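Local coordinates for protein 3-keto-5-aminohexanoate cleavage enzyme (Ralstonia eutropha, PDB 3C6C) that probably cleaves 3-keto-5-aminohexanoate or a related beta-keto acid, using a divalent metal ion held in a TIM barrel, at residues Ala65-Arg70 with Leu100-Gly105; Leu83-Val88 with Glu137-Glu142; Leu106-Leu111 with Ala130-His135. One frame throughout, in Å; residues are numbered along the deposited sequence. Where two conformers were deposited one is given.

Contact 1 of 3, residues Ala65-Arg70 with Leu100-Gly105. With NI (nickel (II) ion), chain B.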
loop_
_atom_site.group_PDB
_atom_site.type_symbol
_atom_site.label_atom_id
_atom_site.label_comp_id
_atom_site.label_asym_id
_atom_site.label_seq_id
_atom_site.Cartn_x
_atom_site.Cartn_y
_atom_site.Cartn_z
ATOM N N ALA A 65 25.469 10.181 -17.520
ATOM C CA ALA A 65 25.066 9.828 -18.899
ATOM C C ALA A 65 25.088 8.313 -19.075
ATOM O O ALA A 65 26.127 7.675 -18.857
ATOM C CB ALA A 65 25.985 10.489 -19.951
ATOM N N HIS A 66 23.942 7.780 -19.462
ATOM C CA HIS A 66 23.801 6.361 -19.818
ATOM C C HIS A 66 23.907 6.215 -21.332
ATOM O O HIS A 66 23.155 6.803 -22.106
ATOM C CB HIS A 66 22.504 5.771 -19.266
ATOM C CG HIS A 66 22.271 4.345 -19.656
ATOM N ND1 HIS A 66 22.967 3.287 -19.104
ATOM C CD2 HIS A 66 21.464 3.807 -20.603
ATOM C CE1 HIS A 66 22.540 2.154 -19.646
ATOM N NE2 HIS A 66 21.626 2.445 -20.557
ATOM N N ILE A 67 24.898 5.424 -21.728
ATOM C CA ILE A 67 25.393 5.350 -23.100
ATOM C C ILE A 67 25.262 3.959 -23.734
ATOM O O ILE A 67 25.631 2.930 -23.147
ATOM C CB ILE A 67 26.901 5.752 -23.108
ATOM C CG1 ILE A 67 27.071 7.222 -22.732
ATOM C CG2 ILE A 67 27.582 5.408 -24.449
ATOM C CD1 ILE A 67 28.490 7.510 -22.198
ATOM N N HIS A 68 24.646 3.984 -24.900
ATOM C CA HIS A 68 24.671 2.896 -25.884
ATOM C C HIS A 68 25.390 3.442 -27.102
ATOM O O HIS A 68 25.558 4.645 -27.270
ATOM C CB HIS A 68 23.273 2.510 -26.375
ATOM C CG HIS A 68 22.438 1.759 -25.386
ATOM N ND1 HIS A 68 21.988 0.478 -25.615
ATOM C CD2 HIS A 68 21.922 2.136 -24.196
ATOM C CE1 HIS A 68 21.264 0.082 -24.585
ATOM N NE2 HIS A 68 21.211 1.069 -23.707
ATOM N N VAL A 69 25.780 2.530 -27.968
ATOM C CA VAL A 69 26.291 2.886 -29.298
ATOM C C VAL A 69 25.409 2.256 -30.357
ATOM O O VAL A 69 24.680 1.294 -30.091
ATOM C CB VAL A 69 27.790 2.465 -29.511
ATOM C CG1 VAL A 69 28.671 3.283 -28.572
ATOM C CG2 VAL A 69 27.997 0.958 -29.352
ATOM N N ARG A 70 25.427 2.874 -31.535
ATOM C CA ARG A 70 24.635 2.443 -32.672
ATOM C C ARG A 70 25.532 2.218 -33.881
ATOM O O ARG A 70 26.615 2.812 -34.006
ATOM C CB ARG A 70 23.569 3.505 -33.003
ATOM C CG ARG A 70 22.432 3.600 -31.996
ATOM C CD ARG A 70 21.437 4.724 -32.359
ATOM N NE ARG A 70 20.362 4.785 -31.372
ATOM C CZ ARG A 70 19.210 4.127 -31.457
ATOM N NH1 ARG A 70 18.961 3.321 -32.493
ATOM N NH2 ARG A 70 18.306 4.247 -30.493
ATOM N N LEU A 100 29.963 8.540 -16.233
ATOM C CA LEU A 100 29.616 7.649 -17.345
ATOM C C LEU A 100 29.081 6.302 -16.867
ATOM O O LEU A 100 29.647 5.648 -16.005
ATOM C CB LEU A 100 30.813 7.414 -18.265
ATOM C CG LEU A 100 31.497 8.633 -18.852
ATOM C CD1 LEU A 100 32.677 8.236 -19.725
ATOM C CD2 LEU A 100 30.475 9.485 -19.582
ATOM N N ASN A 101 27.955 5.944 -17.465
ATOM C CA ASN A 101 27.245 4.665 -17.236
ATOM C C ASN A 101 27.057 3.979 -18.594
ATOM O O ASN A 101 26.228 4.371 -19.424
ATOM C CB ASN A 101 25.916 4.935 -16.498
ATOM C CG ASN A 101 25.021 3.686 -16.350
ATOM O OD1 ASN A 101 25.300 2.628 -16.899
ATOM N ND2 ASN A 101 23.909 3.835 -15.620
ATOM N N LEU A 102 27.893 2.988 -18.850
ATOM C CA LEU A 102 27.807 2.256 -20.109
ATOM C C LEU A 102 26.869 1.072 -19.984
ATOM O O LEU A 102 26.877 0.339 -19.000
ATOM C CB LEU A 102 29.179 1.744 -20.578
ATOM C CG LEU A 102 30.266 2.777 -20.870
ATOM C CD1 LEU A 102 31.508 2.070 -21.482
ATOM C CD2 LEU A 102 29.763 3.987 -21.667
ATOM N N THR A 103 26.038 0.905 -21.010
ATOM C CA THR A 103 25.177 -0.260 -21.053
ATOM C C THR A 103 26.030 -1.533 -21.079
ATOM O O THR A 103 27.055 -1.627 -21.765
ATOM C CB THR A 103 24.208 -0.266 -22.264
ATOM O OG1 THR A 103 23.306 -1.377 -22.119
ATOM C CG2 THR A 103 24.986 -0.392 -23.597
ATOM N N CYS A 104 25.572 -2.501 -20.307
ATOM C CA CYS A 104 26.111 -3.850 -20.382
ATOM C C CYS A 104 24.977 -4.861 -20.390
ATOM O O CYS A 104 25.128 -5.982 -19.903
ATOM C CB CYS A 104 27.080 -4.098 -19.236
ATOM S SG CYS A 104 28.299 -5.382 -19.628
ATOM N N GLY A 105 23.842 -4.407 -20.919
ATOM C CA GLY A 105 22.629 -5.225 -21.097
ATOM C C GLY A 105 22.720 -6.124 -22.318
ATOM O O GLY A 105 21.943 -7.060 -22.535
HETATM NI NI NI B . 20.113 1.178 -21.656
HETATM O O HOH W 1 20.992 -0.553 -20.853
HETATM O O HOH W 2 18.685 -0.235 -22.527
HETATM O O HOH W 3 18.780 0.812 -19.698
#
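The backbone O of Asn101 is gripped twice from the neighbouring strand: Ile67 N donates a 2.9 Å hydrogen bond to Asn101 O, nearly in line with the carbonyl, and the CA-H of His66 makes a longer C-H...O contact with it. Asn101 N to Ala65 O and Thr103 N to Ile67 O complete the parallel ladder, the last with an N-H...O angle of 171°. Strands 65-67 and 100-103 thus run side by side, their directions 23° apart, as neighbouring staves of the TIM barrel.

On the face carrying Ile67, its CB rests 3.7 Å from Leu102 CD2, while its CD1 reaches Leu100 CD2; helix 81-92 packs against this side. The other face bears His66 and Asn101. Both side chains leave with CG anti to the backbone N, which sets ND1 of His66 at 3.3 Å from Asn101 OD1, a weak hydrogen bond, with ring and amide planes turned 77° apart. Asn101 OD1 is also hydrogen-bonded to Ser145 OG.

Further along, Thr103 sets its CB over one face of the His68 ring, 3.7 Å from the centroid, a CH-pi contact. His68 ND1 is hydrogen-bonded to Asn33 OD1. His66 NE2 and His68 NE2 each bind nickel at 2.3 Å, three waters and Glu269 sharing the ion. Thr103 OG1 lies 2.8 Å from water 1, one of those ligands. With ND1 of His68 held by Asn33 and that of His66 weakly by Asn101, NE2 of each is left to the metal, and Thr103 ties a coordinated water to the strand, consistent with a site built for metal-assisted chemistry.

Contact 2 of 3, residues Leu83-Val88 with Glu137-Glu142; sequences LFKEVV and EDCLPE. With EDO (1,2-ethanediol), chain E.
With SG anti to its own carbonyl carbon (chi1 -64°), Cys139 extends its sulfur toward helix 81-92, where it settles against the backbone between Phe84 and Lys85. Phe84 places its ring carbon CG anti to the carbonyl carbon (chi1 -84°), which carries the ring away from the cysteine and leaves CB to do the touching: Phe84 CB lies 3.8 Å from Cys139 SG. The sulfur comes closer still to main chain, 3.6 Å from Lys85 N. One turn further on, Val88, in the conformer given, lays CG2 against both CB and SG of Cys139. This is packing by van der Waals contact, with Cys139 making most of it from its side.

Helices 81-92 and 134-139 both lie on the outside of the TIM barrel, beside strand 99-103, and the contact joins their flanks. Helix 134-139 ends here: Leu140 follows with a positive phi of 47°, and the chain turns through Pro141 into strand 143-147. Arg92, from the far end of the first helix, hydrogen-bonds to Cys139 O.

Lys85 bends at chi2 and chi4 and lays its methylenes beside the backbone of Asp138, with CE 3.9 Å from Asp138 O. The charged ends look elsewhere, Lys85 NZ forming a salt bridge with Asp89 and Asp138 OD2 with Lys134. An ethanediol, probably from the crystallisation liquor, makes a weak hydrogen bond through its O1 to Leu140 O.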
loop_
_atom_site.group_PDB
_atom_site.type_symbol
_atom_site.label_atom_id
_atom_site.label_comp_id
_atom_site.label_asym_id
_atom_site.label_seq_id
_atom_site.Cartn_x
_atom_site.Cartn_y
_atom_site.Cartn_z
ATOM N N LEU A 83 33.465 1.626 -30.869
ATOM C CA LEU A 83 32.512 2.733 -30.869
ATOM C C LEU A 83 32.348 3.273 -29.456
ATOM O O LEU A 83 32.310 4.497 -29.230
ATOM C CB LEU A 83 31.163 2.306 -31.440
ATOM C CG LEU A 83 31.197 1.854 -32.910
ATOM C CD1 LEU A 83 29.750 1.520 -33.320
ATOM C CD2 LEU A 83 31.845 2.946 -33.804
ATOM N N PHE A 84 32.279 2.362 -28.495
ATOM C CA PHE A 84 32.163 2.753 -27.072
ATOM C C PHE A 84 33.381 3.614 -26.686
ATOM O O PHE A 84 33.255 4.644 -26.042
ATOM C CB PHE A 84 32.072 1.554 -26.117
ATOM C CG PHE A 84 30.681 0.974 -25.956
ATOM C CD1 PHE A 84 29.696 1.642 -25.230
ATOM C CD2 PHE A 84 30.371 -0.244 -26.518
ATOM C CE1 PHE A 84 28.432 1.099 -25.064
ATOM C CE2 PHE A 84 29.100 -0.809 -26.341
ATOM C CZ PHE A 84 28.132 -0.113 -25.617
ATOM N N LYS A 85 34.559 3.150 -27.099
ATOM C CA LYS A 85 35.819 3.843 -26.765
ATOM C C LYS A 85 35.848 5.254 -27.344
ATOM O O LYS A 85 36.290 6.207 -26.706
ATOM C CB LYS A 85 37.044 3.018 -27.196
ATOM C CG LYS A 85 38.392 3.681 -26.888
ATOM C CD LYS A 85 38.660 3.750 -25.405
ATOM C CE LYS A 85 40.168 3.791 -25.090
ATOM N NZ LYS A 85 40.897 4.930 -25.701
ATOM N N GLU A 86 35.342 5.397 -28.553
ATOM C CA GLU A 86 35.311 6.710 -29.211
ATOM C C GLU A 86 34.385 7.650 -28.432
ATOM O O GLU A 86 34.705 8.816 -28.199
ATOM C CB GLU A 86 34.857 6.627 -30.678
ATOM C CG GLU A 86 34.892 7.997 -31.356
ATOM C CD GLU A 86 34.439 8.011 -32.787
ATOM O OE1 GLU A 86 34.397 6.930 -33.417
ATOM O OE2 GLU A 86 34.099 9.122 -33.263
ATOM N N VAL A 87 33.245 7.117 -27.996
ATOM C CA VAL A 87 32.286 7.960 -27.260
ATOM C C VAL A 87 32.933 8.462 -25.968
ATOM O O VAL A 87 32.910 9.649 -25.671
ATOM C CB VAL A 87 30.936 7.263 -26.925
ATOM C CG1 VAL A 87 30.120 8.129 -25.908
ATOM C CG2 VAL A 87 30.111 7.012 -28.227
ATOM N N VAL A 88 33.545 7.556 -25.230
ATOM C CA VAL A 88 34.103 7.878 -23.907
ATOM C C VAL A 88 35.288 8.835 -24.051
ATOM O O VAL A 88 35.461 9.773 -23.267
ATOM C CB VAL A 88 34.492 6.597 -23.130
ATOM C CG1 VAL A 88 35.406 6.912 -21.964
ATOM C CG2 VAL A 88 33.217 5.864 -22.655
ATOM N N GLU A 137 36.248 -3.155 -20.130
ATOM C CA GLU A 137 37.691 -3.312 -19.903
ATOM C C GLU A 137 38.414 -2.162 -20.583
ATOM O O GLU A 137 39.351 -1.597 -20.046
ATOM C CB GLU A 137 38.174 -4.646 -20.437
ATOM C CG GLU A 137 37.618 -5.842 -19.692
ATOM C CD GLU A 137 37.991 -7.187 -20.317
ATOM O OE1 GLU A 137 38.430 -7.223 -21.473
ATOM O OE2 GLU A 137 37.810 -8.208 -19.639
ATOM N N ASP A 138 37.933 -1.799 -21.762
ATOM C CA ASP A 138 38.616 -0.796 -22.599
ATOM C C ASP A 138 38.323 0.618 -22.096
ATOM O O ASP A 138 39.181 1.504 -22.145
ATOM C CB ASP A 138 38.146 -0.841 -24.066
ATOM C CG ASP A 138 38.564 -2.102 -24.830
ATOM O OD1 ASP A 138 39.432 -2.906 -24.369
ATOM O OD2 ASP A 138 37.998 -2.275 -25.941
ATOM N N CYS A 139 37.086 0.834 -21.645
ATOM C CA CYS A 139 36.596 2.187 -21.366
ATOM C C CYS A 139 36.630 2.582 -19.897
ATOM O O CYS A 139 36.714 3.760 -19.575
ATOM C CB CYS A 139 35.164 2.361 -21.878
ATOM S SG CYS A 139 34.962 2.239 -23.669
ATOM N N LEU A 140 36.526 1.583 -19.025
ATOM C CA LEU A 140 36.552 1.790 -17.575
ATOM C C LEU A 140 35.642 2.939 -17.098
ATOM O O LEU A 140 36.092 3.871 -16.438
ATOM C CB LEU A 140 37.989 2.006 -17.095
ATOM C CG LEU A 140 38.903 0.774 -17.239
ATOM C CD1 LEU A 140 40.321 1.113 -16.813
ATOM C CD2 LEU A 140 38.336 -0.423 -16.436
ATOM N N PRO A 141 34.329 2.867 -17.409
ATOM C CA PRO A 141 33.385 3.843 -16.890
ATOM C C PRO A 141 33.208 3.667 -15.392
ATOM O O PRO A 141 33.580 2.638 -14.834
ATOM C CB PRO A 141 32.079 3.461 -17.587
ATOM C CG PRO A 141 32.199 2.006 -17.782
ATOM C CD PRO A 141 33.642 1.764 -18.118
ATOM N N GLU A 142 32.628 4.656 -14.731
ATOM C CA GLU A 142 32.410 4.540 -13.271
ATOM C C GLU A 142 31.287 3.558 -12.987
ATOM O O GLU A 142 31.275 2.862 -11.982
ATOM C CB GLU A 142 32.125 5.898 -12.606
ATOM C CG GLU A 142 33.421 6.684 -12.443
ATOM C CD GLU A 142 33.201 8.143 -12.166
ATOM O OE1 GLU A 142 32.793 8.887 -13.091
ATOM O OE2 GLU A 142 33.503 8.549 -11.020
HETATM C C1 EDO E . 36.045 3.405 -12.766
HETATM O O1 EDO E . 36.920 4.479 -13.113
HETATM C C2 EDO E . 36.530 2.092 -13.360
HETATM O O2 EDO E . 37.839 1.787 -12.869
#

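Contact 3 of 3, residues Leu106-Leu111 with Ala130-His135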
loop_
_atom_site.group_PDB
_atom_site.type_symbol
_atom_site.label_atom_id
_atom_site.label_comp_id
_atom_site.label_asym_id
_atom_site.label_seq_id
_atom_site.Cartn_x
_atom_site.Cartn_y
_atom_site.Cartn_z
ATOM N N LEU A 106 23.727 -5.807 -23.097
ATOM C CA LEU A 106 24.064 -6.509 -24.367
ATOM C C LEU A 106 24.424 -7.986 -24.210
ATOM O O LEU A 106 24.880 -8.424 -23.162
ATOM C CB LEU A 106 25.223 -5.773 -25.057
ATOM C CG LEU A 106 26.512 -5.542 -24.219
ATOM C CD1 LEU A 106 27.579 -6.626 -24.435
ATOM C CD2 LEU A 106 27.075 -4.137 -24.503
ATOM N N GLY A 107 24.151 -8.739 -25.268
ATOM C CA GLY A 107 24.549 -10.155 -25.376
ATOM C C GLY A 107 23.724 -11.164 -24.591
ATOM O O GLY A 107 24.233 -12.207 -24.164
ATOM N N ALA A 108 22.462 -10.826 -24.373
ATOM C CA ALA A 108 21.536 -11.650 -23.593
ATOM C C ALA A 108 20.270 -11.882 -24.403
ATOM O O ALA A 108 19.210 -12.184 -23.881
ATOM C CB ALA A 108 21.194 -10.987 -22.239
ATOM N N PHE A 109 20.413 -11.685 -25.700
ATOM C CA PHE A 109 19.270 -11.670 -26.634
ATOM C C PHE A 109 18.994 -13.041 -27.258
ATOM O O PHE A 109 19.734 -13.527 -28.092
ATOM C CB PHE A 109 19.506 -10.592 -27.701
ATOM C CG PHE A 109 18.430 -10.498 -28.752
ATOM C CD1 PHE A 109 17.198 -9.918 -28.458
ATOM C CD2 PHE A 109 18.661 -10.951 -30.041
ATOM C CE1 PHE A 109 16.209 -9.822 -29.419
ATOM C CE2 PHE A 109 17.677 -10.849 -31.019
ATOM C CZ PHE A 109 16.450 -10.289 -30.708
ATOM N N LEU A 110 17.912 -13.658 -26.783
ATOM C CA LEU A 110 17.525 -15.029 -27.163
ATOM C C LEU A 110 16.222 -15.061 -27.930
ATOM O O LEU A 110 15.202 -14.507 -27.512
ATOM C CB LEU A 110 17.403 -15.936 -25.917
ATOM C CG LEU A 110 16.941 -17.372 -26.159
ATOM C CD1 LEU A 110 18.010 -18.158 -26.947
ATOM C CD2 LEU A 110 16.649 -18.080 -24.841
ATOM N N LEU A 111 16.289 -15.741 -29.064
ATOM C CA LEU A 111 15.123 -15.973 -29.934
ATOM C C LEU A 111 14.931 -17.473 -30.117
ATOM O O LEU A 111 15.522 -18.079 -31.010
ATOM C CB LEU A 111 15.292 -15.304 -31.307
ATOM C CG LEU A 111 15.248 -13.782 -31.372
ATOM C CD1 LEU A 111 15.747 -13.301 -32.742
ATOM C CD2 LEU A 111 13.850 -13.230 -31.061
ATOM N N ALA A 130 33.120 -12.923 -21.048
ATOM C CA ALA A 130 34.391 -12.286 -21.412
ATOM C C ALA A 130 34.160 -11.319 -22.572
ATOM O O ALA A 130 34.761 -10.232 -22.656
ATOM C CB ALA A 130 35.435 -13.314 -21.794
ATOM N N GLU A 131 33.272 -11.711 -23.472
ATOM C CA GLU A 131 32.985 -10.837 -24.610
ATOM C C GLU A 131 32.064 -9.699 -24.175
ATOM O O GLU A 131 32.214 -8.554 -24.593
ATOM C CB GLU A 131 32.365 -11.587 -25.780
ATOM C CG GLU A 131 32.605 -10.811 -27.066
ATOM C CD GLU A 131 31.895 -11.385 -28.265
ATOM O OE1 GLU A 131 31.531 -12.589 -28.260
ATOM O OE2 GLU A 131 31.706 -10.608 -29.216
ATOM N N ARG A 132 31.137 -10.023 -23.298
ATOM C CA ARG A 132 30.163 -9.016 -22.838
ATOM C C ARG A 132 30.855 -7.829 -22.183
ATOM O O ARG A 132 30.371 -6.694 -22.240
ATOM C CB ARG A 132 29.164 -9.609 -21.851
ATOM C CG ARG A 132 28.102 -10.457 -22.483
ATOM C CD ARG A 132 27.096 -10.796 -21.430
ATOM N NE ARG A 132 26.245 -11.935 -21.748
ATOM C CZ ARG A 132 25.140 -12.206 -21.062
ATOM N NH1 ARG A 132 24.811 -11.399 -20.050
ATOM N NH2 ARG A 132 24.378 -13.257 -21.373
ATOM N N VAL A 133 32.001 -8.081 -21.571
ATOM C CA VAL A 133 32.611 -7.051 -20.714
ATOM C C VAL A 133 33.789 -6.368 -21.406
ATOM O O VAL A 133 34.464 -5.505 -20.831
ATOM C CB VAL A 133 33.029 -7.594 -19.307
ATOM C CG1 VAL A 133 31.801 -8.183 -18.519
ATOM C CG2 VAL A 133 34.179 -8.588 -19.417
ATOM N N LYS A 134 34.029 -6.755 -22.654
ATOM C CA LYS A 134 35.206 -6.237 -23.396
ATOM C C LYS A 134 35.245 -4.686 -23.424
ATOM O O LYS A 134 36.255 -4.052 -23.143
ATOM C CB LYS A 134 35.250 -6.833 -24.817
ATOM C CG LYS A 134 36.274 -6.228 -25.718
ATOM C CD LYS A 134 37.665 -6.252 -25.091
ATOM C CE LYS A 134 38.760 -5.804 -26.102
ATOM N NZ LYS A 134 38.251 -4.898 -27.198
ATOM N N HIS A 135 34.108 -4.085 -23.734
ATOM C CA HIS A 135 34.027 -2.615 -23.811
ATOM C C HIS A 135 34.273 -1.957 -22.464
ATOM O O HIS A 135 34.815 -0.857 -22.377
ATOM C CB HIS A 135 32.718 -2.142 -24.448
ATOM C CG HIS A 135 31.500 -2.424 -23.634
ATOM N ND1 HIS A 135 31.093 -3.703 -23.305
ATOM C CD2 HIS A 135 30.584 -1.585 -23.089
ATOM C CE1 HIS A 135 29.985 -3.632 -22.593
ATOM N NE2 HIS A 135 29.653 -2.360 -22.451
#
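Apolar contact is the work of Leu106, whose two methyls reach different partners. The Leu106 and His135 side chains come at each other from opposite directions, Leu106 CD2 ending 3.5 Å from His135 CE1 at an oblique angle to the ring, which is held by a hydrogen bond from His135 NE2 to Thr103 O. CD1 instead lies over the backbone of the other segment, 3.6 Å from Arg132 O, with Arg132 CA a little beyond. A chi1 of 54°, which holds CG between the backbone N and the carbonyl carbon, helps to place the forked end so that it spans the break between helices 129-132 and 134-139.

The polar part of the contact belongs to Arg132, whose side chain, extended from CG to NE, brings its guanidinium alongside Leu106 and Gly107. The group turns one face to the Gly107 peptide: Gly107 O sits 3.0 Å from Arg132 NH2, but above the plane, where the N-H groups do not point at it. The closeness is therefore that of a carbonyl oxygen lying over the face of a cation, not a hydrogen bond, and attraction between the charge and the carbonyl dipole probably favours it. The group is fixed by other acceptors, Val127 O at NE and Asn164 OD1 at NH1. Ala108 CB adds a looser touch, 4.0 Å from Arg132 NH2.

The backbone is also unusual here: Gly107 has a positive phi of 77°, and its main chain lies close against Arg132. Directly after it, a classic bulge puts Ala108 and Phe109 together opposite Asp125.

The segment 106-111 leads from barrel strand 99-103 into the antiparallel sheet containing strand 108-113, between strands 125-126 and 158-162. Helix 166-179 packs on Arg132 through Thr168 and Met172, while Pro81 of helix 81-92 touches His135.

The three contacts run from the metal site to the outside of the barrel. Contact 1, near the chain's centre, pairs two barrel strands; contact 2 joins helices 81-92 and 134-139 outside them. The centres of contacts 1 and 2 are about 9 Å apart. Centre to centre, contact 3 lies about 13 Å from contact 1 and about 16 Å from contact 2, where the antiparallel sheet meets helices 129-132 and 134-139. Along the chain contacts 1 and 2 interleave; contact 1 closes before contact 3 opens, and contact 3 falls inside the loop closed by contact 2. His135 bridges them: its NE2 bonds to Thr103 O and its ring meets Phe84, connecting the metal-site strand with both helices.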